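Local coordinates for magnesium and cobalt efflux protein (Bordetella parapertussis, PDB 3JTF) that probably takes part in magnesium and cobalt transport, and binds AMP through the paired CBS domains that make up this fragment, at the interface of chains A and B. Coordinates in Å, arbitrary orientation; residue numbers count along the deposited sequence, not the author numbering. Chains: chain A/B, Magnesium and cobalt efflux protein.

The interface of chains A and B. Residues chain A 91, 121, 124-125, 128; chain B 124-125, 128.
A:Val125 and B:Val125 face each other where helix 117-126 of each chain, both valines lying in helical backbone, meets its counterpart in the other chain across a two-fold axis. The two valines touch through their CG2 methyls, 3.7 Å from CG2 of A:Val125 to CG2 of B:Val125, their side chains meeting at a slant. B:Val125 is the wedge of this half of the contact. Its CG2 also lies 3.7 Å from CD2 of A:Leu121, whose side chain it crosses nearly perpendicularly, and 3.9 Å from CG2 of A:Ile124. Its other branch, CG1, points tip to tip at CD1 of A:Leu91, a looser approach at 4.1 Å. A chi1 of 167° at B:Val125 turns CG1 away from the backbone N and leaves CG2 beside it, which lets the two methyls address different neighbours: one the leucine of helix 87-95, the other the partner's terminal helix.

Next to this wedge, CG2 of A:Val125 meets CG2 of B:Ile124 at 3.8 Å. Beyond the helix ends, CD1 of A:Ile128 reaches back to that same B:Ile124 methyl at 3.9 Å, the extended chain of A:Ile128 (chi2 -178°) carrying the terminal methyl this far. B:Ile128 also lies against A:Ile124 and A:Ile128, but it is poorly ordered, and its detailed fit is doubtful.

The patch illustrates how branched aliphatic residues build a two-fold contact. Each contact has its twin with the chains exchanged, and some twins, such as A:Ile124 with B:Val125 for A:Val125 with B:Ile124, lie within the patch itself. It sits at the C-terminal end of each CBS pair, where the last helices of the two copies come together in what may be the dimer of the full-length protein.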
ATOM      1  N   LEU A  91       5.503 -15.573   8.130  1.00 20.60           N
ATOM      2  CA  LEU A  91       5.230 -15.568   6.688  1.00 21.58           C
ATOM      3  C   LEU A  91       4.030 -16.484   6.358  1.00 21.70           C
ATOM      4  O   LEU A  91       3.099 -16.091   5.657  1.00 21.32           O
ATOM      5  CB  LEU A  91       6.467 -16.044   5.907  1.00 22.17           C
ATOM      6  CG  LEU A  91       6.584 -15.550   4.449  1.00 23.70           C
ATOM      7  CD1 LEU A  91       7.220 -16.608   3.565  1.00 25.02           C
ATOM      8  CD2 LEU A  91       5.268 -15.113   3.870  1.00 24.37           C
ATOM      9  N   LEU A 121       9.258 -10.766   3.603  1.00  9.67           N
ATOM     10  CA  LEU A 121       9.751 -11.180   2.293  1.00  9.24           C
ATOM     11  C   LEU A 121      11.134 -10.581   1.919  1.00  8.92           C
ATOM     12  O   LEU A 121      12.033 -11.271   1.420  1.00  8.56           O
ATOM     13  CB  LEU A 121       8.690 -10.815   1.233  1.00  9.05           C
ATOM     14  CG  LEU A 121       7.334 -11.520   1.313  1.00  9.97           C
ATOM     15  CD1 LEU A 121       6.286 -10.909   0.346  1.00 14.34           C
ATOM     16  CD2 LEU A 121       7.496 -12.968   1.054  1.00 11.66           C
ATOM     17  N   ILE A 124      13.747 -12.407   3.785  1.00 11.88           N
ATOM     18  CA  ILE A 124      14.004 -13.746   3.206  1.00 12.68           C
ATOM     19  C   ILE A 124      14.760 -13.678   1.894  1.00 12.50           C
ATOM     20  O   ILE A 124      15.637 -14.501   1.623  1.00 13.14           O
ATOM     21  CB  ILE A 124      12.703 -14.544   3.020  1.00 12.10           C
ATOM     22  CG1 ILE A 124      12.034 -14.737   4.383  1.00 15.43           C
ATOM     23  CG2 ILE A 124      12.999 -15.842   2.340  1.00 12.70           C
ATOM     24  CD1 ILE A 124      10.634 -15.304   4.328  1.00 15.62           C
ATOM     25  N   VAL A 125      14.441 -12.693   1.055  1.00 13.04           N
ATOM     26  CA  VAL A 125      15.201 -12.510  -0.185  1.00 12.67           C
ATOM     27  C   VAL A 125      16.647 -12.107   0.078  1.00 14.87           C
ATOM     28  O   VAL A 125      17.544 -12.574  -0.610  1.00 13.59           O
ATOM     29  CB  VAL A 125      14.539 -11.501  -1.155  1.00 11.98           C
ATOM     30  CG1 VAL A 125      15.443 -11.243  -2.353  1.00 11.22           C
ATOM     31  CG2 VAL A 125      13.175 -12.017  -1.570  1.00 10.38           C
ATOM     32  N   ILE A 128      19.107 -15.116   0.814  1.00 30.87           N
ATOM     33  CA  ILE A 128      19.366 -16.099  -0.249  1.00 31.62           C
ATOM     34  C   ILE A 128      20.875 -16.272  -0.473  1.00 32.13           C
ATOM     35  O   ILE A 128      21.602 -15.288  -0.616  1.00 32.71           O
ATOM     36  CB  ILE A 128      18.676 -15.703  -1.596  1.00 31.67           C
ATOM     37  CG1 ILE A 128      17.153 -15.809  -1.465  1.00 32.07           C
ATOM     38  CG2 ILE A 128      19.171 -16.585  -2.765  1.00 31.88           C
ATOM     39  CD1 ILE A 128      16.403 -15.482  -2.756  1.00 33.08           C
TER
ATOM     40  N   ILE B 124       9.836 -14.490  -5.971  1.00 17.51           N
ATOM     41  CA  ILE B 124      11.222 -14.776  -5.619  1.00 18.25           C
ATOM     42  C   ILE B 124      11.285 -15.688  -4.381  1.00 19.02           C
ATOM     43  O   ILE B 124      11.988 -16.681  -4.406  1.00 18.06           O
ATOM     44  CB  ILE B 124      12.102 -13.501  -5.416  1.00 18.17           C
ATOM     45  CG1 ILE B 124      12.241 -12.716  -6.729  1.00 18.62           C
ATOM     46  CG2 ILE B 124      13.510 -13.883  -4.839  1.00 19.71           C
ATOM     47  CD1 ILE B 124      12.994 -11.370  -6.618  1.00 17.74           C
ATOM     48  N   VAL B 125      10.555 -15.361  -3.311  1.00 19.45           N
ATOM     49  CA  VAL B 125      10.519 -16.236  -2.130  1.00 20.07           C
ATOM     50  C   VAL B 125       9.870 -17.593  -2.425  1.00 22.18           C
ATOM     51  O   VAL B 125      10.357 -18.606  -1.966  1.00 22.38           O
ATOM     52  CB  VAL B 125       9.763 -15.593  -0.962  1.00 19.92           C
ATOM     53  CG1 VAL B 125       9.468 -16.609   0.117  1.00 16.13           C
ATOM     54  CG2 VAL B 125      10.578 -14.428  -0.418  1.00 18.09           C
ATOM     55  N   ILE B 128      12.363 -20.138  -3.653  1.00 38.78           N
ATOM     56  CA  ILE B 128      13.472 -20.483  -2.749  1.00 40.09           C
ATOM     57  C   ILE B 128      12.995 -21.387  -1.612  1.00 40.66           C
ATOM     58  O   ILE B 128      12.258 -22.357  -1.842  1.00 41.54           O
ATOM     59  CB  ILE B 128      14.218 -19.221  -2.173  1.00 40.65           C
ATOM     60  CG1 ILE B 128      13.548 -18.635  -0.929  1.00 41.13           C
ATOM     61  CG2 ILE B 128      14.353 -18.135  -3.217  1.00 41.41           C
ATOM     62  CD1 ILE B 128      14.526 -17.816  -0.095  1.00 41.63           C
TER